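Local coordinates for protein 3-dehydroquinate dehydratase (Aquifex aeolicus, PDB 2EGZ) that probably catalyses the cis-dehydration of 3-dehydroquinate to 3-dehydroshikimate through a Schiff base, the third step of the chorismate pathway, at residues B[57-62]-B[86-91]; B[122-127]-B[153-158]. One frame throughout, in Å; residues are numbered along the deposited sequence.

Contact 1: residues B[57-62]-B[86-91]; sequences ILTIRS and YTDIEL
Neighbouring parallel strands of the type I dehydroquinase (beta/alpha)8 barrel, 55-59 and 86-90, joined through helix 73-80 in a beta-alpha-beta unit, meet here and then part at the substrate-binding end. Ile-57 lies beside Tyr-86 and Leu-58 beside Thr-87. Two fairly straight backbone bonds hold this pairing: Leu-58 N gives its hydrogen to Tyr-86 O at 2.8 Å, and Asp-88 N gives its own to Leu-58 O at 2.9 Å. Ile-57, Thr-59, Tyr-86 and Asp-88 share the inner face, whereas Leu-58 and Thr-87 turn to the opposite face, packed on helix 73-80. The Ile-57 side chain crosses Tyr-86 obliquely, its CG1, anti to the carbonyl carbon, meeting Tyr-86 CB at 3.8 Å. Asp-88 runs alongside Thr-59, its CB 3.3 Å from Thr-59 OG1. That hydroxyl bonds Glu-28, while Asp-88 OD1 bonds Ser-114 and OD2 forms a weak, long ion pair with the Schiff-base residue Lys-142.

Past Thr-59 the first segment leaves the sheet as a loop, and a water bridges the gap to strand 86-90, taking the hydrogen of Ile-60 N and donating to Asp-88 O and Glu-90 OE2. A second water links Ile-60 O to Glu-90 OE1, which also bonds Ser-93. The bend of Glu-90 at chi2 (74°) sets its carboxylate against the loop carrying the substrate-binding Arg-61. The guanidinium is not salt-bridged to it, with NE 4.3 Å from Glu-90 OE2; NH1 bonds Glu-65 O and NH2 a bound tartaric acid. Ser-62 N donates a hydrogen bond to Glu-90 OE2 at 3.2 Å, from above the carboxylate plane.

Contact 2: residues B[122-127]-B[153-158]; sequences PPNWII and VARLLC
This is a helix-to-helix contact on the outer layer of the barrel, where the N-terminal end of helix 124-136 meets the middle of helix 150-160, partly buried, with an arginine on its polar side. Pro-123 occupies the N-cap position of the first helix. Arg-155 carries the polar half: CG stands anti to the backbone N (chi1 -168°), the chain runs on extended and then bends at chi3 (61°), which swings the guanidinium in front of that helix start. One nitrogen, NH2, makes both bonds across. It donates almost straight to Pro-122 O at 3.0 Å, and somewhat more bent to Asn-124 OD1 at 2.8 Å. Both oxygens lie nearly in the guanidinium plane, although NH2 stands above each carbonyl plane; the amide of Asn-124 is turned 38° from the guanidinium. The same OD1 rests against the aliphatic stem, 3.3 Å from Arg-155 CG. NH1 bonds Thr-121 O, so two successive backbone carbonyls are held.

Inward of the arginine the contact turns apolar: CD1 of Ile-127 meets CD1 of Leu-156 at 4.1 Å, both side chains packing on Ile-143 of strand 140-146. The second subunit packs on Pro-122 and Pro-123 through its Ser-35. An alanine in place of Arg-155 would lose both NH2 bonds and the bond to Thr-121 O, and would probably loosen the hold on the loop entering helix 124-136. Asp-152 is a weak, long ion-pair partner of NH1; the three oxygens are neutral, so their bonds are charge-assisted, not salt bridges, and carbonyl dipoles and solvent probably stabilise the partly exposed arginine's charge.

The two contacts follow one another along the chain, their centres about 22 Å apart and their nearest atoms about 7 Å apart without touching. Contact 1, centred about 8 Å from the centre of the chain, belongs to the barrel wall at the active site: the Arg-61 side chain lies about 3 Å from that of His-116, the proton donor/acceptor, and about 3 Å from the tartaric acid, probably from the crystallisation liquor. Contact 2 is peripheral, centred about 18 Å from it, with Pro-122 about 9 Å from His-116 and Leu-156 about 9 Å from Lys-142, side chain to side chain. Strand 110-117, bearing His-116, borders strand 86-90; next comes 140-146, bearing Lys-142 and covered by contact 2.

Contact 1: residues B[57-62]-B[86-91]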
ATOM      1  N   ILE B  57      -7.484  20.702   7.667  1.00 13.40           N
ATOM      2  CA  ILE B  57      -7.187  19.576   6.797  1.00 11.23           C
ATOM      3  C   ILE B  57      -7.694  18.407   7.632  1.00 12.09           C
ATOM      4  O   ILE B  57      -7.259  18.213   8.771  1.00 11.92           O
ATOM      5  CB  ILE B  57      -5.676  19.362   6.541  1.00 13.08           C
ATOM      6  CG1 ILE B  57      -5.116  20.466   5.643  1.00 10.93           C
ATOM      7  CG2 ILE B  57      -5.466  18.017   5.846  1.00 13.40           C
ATOM      8  CD1 ILE B  57      -3.606  20.399   5.475  1.00 13.14           C
ATOM      9  N   LEU B  58      -8.637  17.656   7.081  1.00 11.75           N
ATOM     10  CA  LEU B  58      -9.192  16.500   7.771  1.00 13.94           C
ATOM     11  C   LEU B  58      -8.389  15.279   7.340  1.00 15.07           C
ATOM     12  O   LEU B  58      -8.486  14.845   6.191  1.00 14.75           O
ATOM     13  CB  LEU B  58     -10.665  16.315   7.391  1.00 14.00           C
ATOM     14  CG  LEU B  58     -11.367  15.052   7.905  1.00 15.66           C
ATOM     15  CD1 LEU B  58     -11.432  15.077   9.428  1.00 16.04           C
ATOM     16  CD2 LEU B  58     -12.768  14.971   7.314  1.00 17.14           C
ATOM     17  N   THR B  59      -7.588  14.747   8.258  1.00 15.04           N
ATOM     18  CA  THR B  59      -6.766  13.576   7.982  1.00 16.33           C
ATOM     19  C   THR B  59      -7.085  12.452   8.955  1.00 16.15           C
ATOM     20  O   THR B  59      -7.195  12.671  10.157  1.00 17.01           O
ATOM     21  CB  THR B  59      -5.259  13.886   8.107  1.00 17.45           C
ATOM     22  OG1 THR B  59      -4.883  14.848   7.115  1.00 16.25           O
ATOM     23  CG2 THR B  59      -4.433  12.618   7.903  1.00 18.62           C
ATOM     24  N   ILE B  60      -7.236  11.250   8.419  1.00 16.78           N
ATOM     25  CA  ILE B  60      -7.513  10.071   9.232  1.00 17.60           C
ATOM     26  C   ILE B  60      -6.592   9.029   8.621  1.00 17.51           C
ATOM     27  O   ILE B  60      -7.040   8.078   7.986  1.00 18.31           O
ATOM     28  CB  ILE B  60      -8.973   9.620   9.085  1.00 18.30           C
ATOM     29  CG1 ILE B  60      -9.906  10.823   9.247  1.00 19.27           C
ATOM     30  CG2 ILE B  60      -9.297   8.574  10.151  1.00 20.44           C
ATOM     31  CD1 ILE B  60     -11.364  10.515   8.965  1.00 19.15           C
ATOM     32  N   ARG B  61      -5.293   9.237   8.812  1.00 19.06           N
ATOM     33  CA  ARG B  61      -4.264   8.376   8.240  1.00 19.78           C
ATOM     34  C   ARG B  61      -4.450   6.876   8.411  1.00 20.46           C
ATOM     35  O   ARG B  61      -4.656   6.383   9.519  1.00 21.19           O
ATOM     36  CB  ARG B  61      -2.890   8.770   8.788  1.00 20.42           C
ATOM     37  CG  ARG B  61      -1.734   8.207   7.976  1.00 23.81           C
ATOM     38  CD  ARG B  61      -1.606   8.921   6.638  1.00 26.81           C
ATOM     39  NE  ARG B  61      -1.283  10.333   6.821  1.00 28.64           N
ATOM     40  CZ  ARG B  61      -0.117  10.783   7.283  1.00 32.51           C
ATOM     41  NH1 ARG B  61       0.856   9.938   7.609  1.00 31.25           N
ATOM     42  NH2 ARG B  61       0.073  12.085   7.435  1.00 35.71           N
ATOM     43  N   SER B  62      -4.362   6.155   7.298  1.00 21.31           N
ATOM     44  CA  SER B  62      -4.494   4.706   7.316  1.00 22.55           C
ATOM     45  C   SER B  62      -3.250   4.134   7.992  1.00 23.76           C
ATOM     46  O   SER B  62      -2.169   4.723   7.927  1.00 21.93           O
ATOM     47  CB  SER B  62      -4.614   4.162   5.889  1.00 21.73           C
ATOM     48  OG  SER B  62      -3.483   4.503   5.105  1.00 23.99           O
ATOM     49  N   TYR B  86      -9.929  21.250   3.592  1.00 10.33           N
ATOM     50  CA  TYR B  86      -9.212  20.209   2.854  1.00 10.33           C
ATOM     51  C   TYR B  86      -9.468  18.871   3.531  1.00 11.52           C
ATOM     52  O   TYR B  86      -9.717  18.809   4.736  1.00 10.69           O
ATOM     53  CB  TYR B  86      -7.692  20.397   2.910  1.00 11.03           C
ATOM     54  CG  TYR B  86      -7.132  21.685   2.369  1.00 10.74           C
ATOM     55  CD1 TYR B  86      -6.683  21.773   1.049  1.00 12.30           C
ATOM     56  CD2 TYR B  86      -6.978  22.796   3.195  1.00 12.26           C
ATOM     57  CE1 TYR B  86      -6.085  22.934   0.574  1.00 15.15           C
ATOM     58  CE2 TYR B  86      -6.386  23.959   2.731  1.00 13.81           C
ATOM     59  CZ  TYR B  86      -5.938  24.022   1.424  1.00 14.40           C
ATOM     60  OH  TYR B  86      -5.314  25.162   0.973  1.00 14.80           O
ATOM     61  N   THR B  87      -9.384  17.809   2.742  1.00 13.06           N
ATOM     62  CA  THR B  87      -9.493  16.448   3.244  1.00 13.89           C
ATOM     63  C   THR B  87      -8.300  15.735   2.615  1.00 13.98           C
ATOM     64  O   THR B  87      -8.087  15.816   1.402  1.00 14.01           O
ATOM     65  CB  THR B  87     -10.789  15.741   2.807  1.00 15.14           C
ATOM     66  OG1 THR B  87     -11.906  16.295   3.516  1.00 14.95           O
ATOM     67  CG2 THR B  87     -10.695  14.249   3.110  1.00 14.69           C
ATOM     68  N   ASP B  88      -7.501  15.075   3.444  1.00 12.06           N
ATOM     69  CA  ASP B  88      -6.332  14.348   2.960  1.00 14.15           C
ATOM     70  C   ASP B  88      -6.649  12.857   2.991  1.00 13.50           C
ATOM     71  O   ASP B  88      -6.878  12.290   4.057  1.00 14.36           O
ATOM     72  CB  ASP B  88      -5.116  14.642   3.856  1.00 12.03           C
ATOM     73  CG  ASP B  88      -3.848  13.930   3.391  1.00 15.69           C
ATOM     74  OD1 ASP B  88      -3.943  12.771   2.929  1.00 15.98           O
ATOM     75  OD2 ASP B  88      -2.745  14.518   3.505  1.00 15.96           O
ATOM     76  N   ILE B  89      -6.678  12.235   1.818  1.00 13.86           N
ATOM     77  CA  ILE B  89      -6.942  10.804   1.714  1.00 14.82           C
ATOM     78  C   ILE B  89      -5.734  10.185   1.011  1.00 16.20           C
ATOM     79  O   ILE B  89      -5.137  10.810   0.141  1.00 15.81           O
ATOM     80  CB  ILE B  89      -8.235  10.528   0.903  1.00 14.05           C
ATOM     81  CG1 ILE B  89      -8.533   9.022   0.866  1.00 14.97           C
ATOM     82  CG2 ILE B  89      -8.097  11.080  -0.502  1.00 16.15           C
ATOM     83  CD1 ILE B  89      -8.822   8.416   2.226  1.00 16.02           C
ATOM     84  N   GLU B  90      -5.356   8.972   1.401  1.00 16.15           N
ATOM     85  CA  GLU B  90      -4.206   8.319   0.779  1.00 16.99           C
ATOM     86  C   GLU B  90      -4.557   7.805  -0.610  1.00 16.70           C
ATOM     87  O   GLU B  90      -5.663   7.303  -0.838  1.00 17.56           O
ATOM     88  CB  GLU B  90      -3.718   7.136   1.622  1.00 18.07           C
ATOM     89  CG  GLU B  90      -3.405   7.431   3.085  1.00 20.93           C
ATOM     90  CD  GLU B  90      -4.650   7.637   3.927  1.00 22.11           C
ATOM     91  OE1 GLU B  90      -5.722   7.105   3.559  1.00 21.43           O
ATOM     92  OE2 GLU B  90      -4.550   8.319   4.969  1.00 22.24           O
ATOM     93  N   LEU B  91      -3.614   7.930  -1.540  1.00 16.41           N
ATOM     94  CA  LEU B  91      -3.826   7.449  -2.899  1.00 17.09           C
ATOM     95  C   LEU B  91      -4.076   5.945  -2.827  1.00 18.68           C
ATOM     96  O   LEU B  91      -4.809   5.389  -3.641  1.00 19.47           O
ATOM     97  CB  LEU B  91      -2.587   7.724  -3.763  1.00 16.82           C
ATOM     98  CG  LEU B  91      -2.560   7.181  -5.198  1.00 17.15           C
ATOM     99  CD1 LEU B  91      -3.704   7.768  -6.012  1.00 16.58           C
ATOM    100  CD2 LEU B  91      -1.226   7.525  -5.842  1.00 16.87           C
TER
HETATM  101  O   HOH W   1      -6.588  10.276   5.620  1.00 16.45           O
HETATM  102  O   HOH W   2      -7.624   6.838   5.561  1.00 27.55           O

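Contact 2: residues B[122-127]-B[153-158]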
ATOM      1  N   PRO B 122      11.371   7.009  -3.559  1.00 14.07           N
ATOM      2  CA  PRO B 122      11.200   6.076  -4.677  1.00 13.94           C
ATOM      3  C   PRO B 122      11.688   6.575  -6.029  1.00 14.48           C
ATOM      4  O   PRO B 122      11.906   7.777  -6.223  1.00 14.85           O
ATOM      5  CB  PRO B 122       9.699   5.789  -4.654  1.00 14.58           C
ATOM      6  CG  PRO B 122       9.120   7.083  -4.157  1.00 16.84           C
ATOM      7  CD  PRO B 122      10.066   7.466  -3.043  1.00 14.98           C
ATOM      8  N   PRO B 123      11.892   5.645  -6.979  1.00 14.07           N
ATOM      9  CA  PRO B 123      12.356   5.954  -8.334  1.00 13.96           C
ATOM     10  C   PRO B 123      11.481   7.017  -8.983  1.00 13.08           C
ATOM     11  O   PRO B 123      10.323   7.191  -8.612  1.00 12.16           O
ATOM     12  CB  PRO B 123      12.252   4.608  -9.042  1.00 15.33           C
ATOM     13  CG  PRO B 123      12.596   3.653  -7.951  1.00 16.49           C
ATOM     14  CD  PRO B 123      11.785   4.186  -6.792  1.00 14.12           C
ATOM     15  N   ASN B 124      12.035   7.718  -9.964  1.00 14.24           N
ATOM     16  CA  ASN B 124      11.300   8.781 -10.630  1.00 14.79           C
ATOM     17  C   ASN B 124       9.939   8.402 -11.182  1.00 13.72           C
ATOM     18  O   ASN B 124       8.994   9.171 -11.036  1.00 13.15           O
ATOM     19  CB  ASN B 124      12.149   9.399 -11.742  1.00 14.44           C
ATOM     20  CG  ASN B 124      13.446   9.977 -11.219  1.00 15.73           C
ATOM     21  OD1 ASN B 124      13.570  10.276 -10.029  1.00 15.86           O
ATOM     22  ND2 ASN B 124      14.418  10.150 -12.105  1.00 16.35           N
ATOM     23  N   TRP B 125       9.818   7.227 -11.801  1.00 14.52           N
ATOM     24  CA  TRP B 125       8.533   6.846 -12.378  1.00 15.43           C
ATOM     25  C   TRP B 125       7.427   6.759 -11.333  1.00 15.14           C
ATOM     26  O   TRP B 125       6.261   7.018 -11.638  1.00 14.01           O
ATOM     27  CB  TRP B 125       8.635   5.524 -13.157  1.00 18.25           C
ATOM     28  CG  TRP B 125       8.832   4.305 -12.320  1.00 21.00           C
ATOM     29  CD1 TRP B 125      10.020   3.751 -11.940  1.00 21.81           C
ATOM     30  CD2 TRP B 125       7.804   3.475 -11.765  1.00 24.16           C
ATOM     31  NE1 TRP B 125       9.794   2.622 -11.187  1.00 23.58           N
ATOM     32  CE2 TRP B 125       8.444   2.429 -11.065  1.00 24.49           C
ATOM     33  CE3 TRP B 125       6.403   3.511 -11.797  1.00 25.09           C
ATOM     34  CZ2 TRP B 125       7.729   1.427 -10.393  1.00 25.89           C
ATOM     35  CZ3 TRP B 125       5.690   2.513 -11.129  1.00 27.32           C
ATOM     36  CH2 TRP B 125       6.359   1.484 -10.439  1.00 25.50           C
ATOM     37  N   ILE B 126       7.791   6.399 -10.106  1.00 13.88           N
ATOM     38  CA  ILE B 126       6.822   6.313  -9.018  1.00 13.81           C
ATOM     39  C   ILE B 126       6.427   7.727  -8.590  1.00 14.09           C
ATOM     40  O   ILE B 126       5.252   8.006  -8.356  1.00 14.47           O
ATOM     41  CB  ILE B 126       7.406   5.543  -7.814  1.00 15.78           C
ATOM     42  CG1 ILE B 126       7.533   4.060  -8.177  1.00 15.46           C
ATOM     43  CG2 ILE B 126       6.519   5.722  -6.587  1.00 16.12           C
ATOM     44  CD1 ILE B 126       8.076   3.185  -7.063  1.00 18.86           C
ATOM     45  N   ILE B 127       7.408   8.619  -8.493  1.00 11.47           N
ATOM     46  CA  ILE B 127       7.120  10.001  -8.123  1.00 13.32           C
ATOM     47  C   ILE B 127       6.127  10.590  -9.125  1.00 12.56           C
ATOM     48  O   ILE B 127       5.118  11.190  -8.744  1.00 12.68           O
ATOM     49  CB  ILE B 127       8.406  10.862  -8.132  1.00 12.32           C
ATOM     50  CG1 ILE B 127       9.330  10.408  -7.003  1.00 12.72           C
ATOM     51  CG2 ILE B 127       8.052  12.348  -8.003  1.00 14.45           C
ATOM     52  CD1 ILE B 127      10.691  11.067  -6.998  1.00 11.08           C
ATOM     53  N   VAL B 153      16.690  14.803  -2.297  1.00 10.37           N
ATOM     54  CA  VAL B 153      15.888  16.016  -2.157  1.00  9.74           C
ATOM     55  C   VAL B 153      15.814  16.714  -3.505  1.00  9.83           C
ATOM     56  O   VAL B 153      14.734  17.028  -3.994  1.00  8.94           O
ATOM     57  CB  VAL B 153      16.513  16.985  -1.133  1.00 10.61           C
ATOM     58  CG1 VAL B 153      15.609  18.202  -0.940  1.00 11.72           C
ATOM     59  CG2 VAL B 153      16.737  16.267   0.187  1.00 12.20           C
ATOM     60  N   ALA B 154      16.975  16.939  -4.108  1.00  8.24           N
ATOM     61  CA  ALA B 154      17.044  17.592  -5.405  1.00  9.92           C
ATOM     62  C   ALA B 154      16.196  16.832  -6.424  1.00 10.06           C
ATOM     63  O   ALA B 154      15.464  17.435  -7.211  1.00 11.01           O
ATOM     64  CB  ALA B 154      18.503  17.660  -5.869  1.00 11.89           C
ATOM     65  N   ARG B 155      16.289  15.504  -6.392  1.00  9.93           N
ATOM     66  CA  ARG B 155      15.553  14.653  -7.323  1.00 11.40           C
ATOM     67  C   ARG B 155      14.039  14.788  -7.169  1.00 10.07           C
ATOM     68  O   ARG B 155      13.324  14.973  -8.154  1.00  9.41           O
ATOM     69  CB  ARG B 155      15.986  13.191  -7.138  1.00 12.74           C
ATOM     70  CG  ARG B 155      15.511  12.241  -8.231  1.00 14.03           C
ATOM     71  CD  ARG B 155      16.350  10.963  -8.235  1.00 14.78           C
ATOM     72  NE  ARG B 155      16.262  10.229  -6.974  1.00 13.92           N
ATOM     73  CZ  ARG B 155      15.220   9.488  -6.603  1.00 13.25           C
ATOM     74  NH1 ARG B 155      15.235   8.858  -5.435  1.00 14.09           N
ATOM     75  NH2 ARG B 155      14.163   9.375  -7.399  1.00 13.52           N
ATOM     76  N   LEU B 156      13.547  14.700  -5.938  1.00 10.72           N
ATOM     77  CA  LEU B 156      12.112  14.830  -5.702  1.00  9.64           C
ATOM     78  C   LEU B 156      11.603  16.164  -6.237  1.00  9.78           C
ATOM     79  O   LEU B 156      10.580  16.225  -6.923  1.00 11.91           O
ATOM     80  CB  LEU B 156      11.794  14.750  -4.202  1.00  9.14           C
ATOM     81  CG  LEU B 156      10.333  15.072  -3.837  1.00  8.61           C
ATOM     82  CD1 LEU B 156       9.414  14.019  -4.449  1.00  8.36           C
ATOM     83  CD2 LEU B 156      10.159  15.121  -2.319  1.00  6.38           C
ATOM     84  N   LEU B 157      12.322  17.236  -5.925  1.00  9.20           N
ATOM     85  CA  LEU B 157      11.906  18.568  -6.362  1.00  9.82           C
ATOM     86  C   LEU B 157      11.953  18.742  -7.871  1.00 10.51           C
ATOM     87  O   LEU B 157      11.014  19.268  -8.476  1.00 12.41           O
ATOM     88  CB  LEU B 157      12.771  19.632  -5.682  1.00  9.95           C
ATOM     89  CG  LEU B 157      12.634  19.678  -4.156  1.00 10.63           C
ATOM     90  CD1 LEU B 157      13.708  20.569  -3.556  1.00 12.50           C
ATOM     91  CD2 LEU B 157      11.246  20.189  -3.785  1.00 13.93           C
ATOM     92  N   CYS B 158      13.037  18.291  -8.487  1.00 11.03           N
ATOM     93  CA  CYS B 158      13.182  18.422  -9.930  1.00 12.24           C
ATOM     94  C   CYS B 158      12.233  17.555 -10.747  1.00 12.63           C
ATOM     95  O   CYS B 158      11.690  18.002 -11.761  1.00  9.97           O
ATOM     96  CB  CYS B 158      14.623  18.129 -10.330  1.00 15.09           C
ATOM     97  SG  CYS B 158      15.746  19.374  -9.683  1.00 20.06           S
TER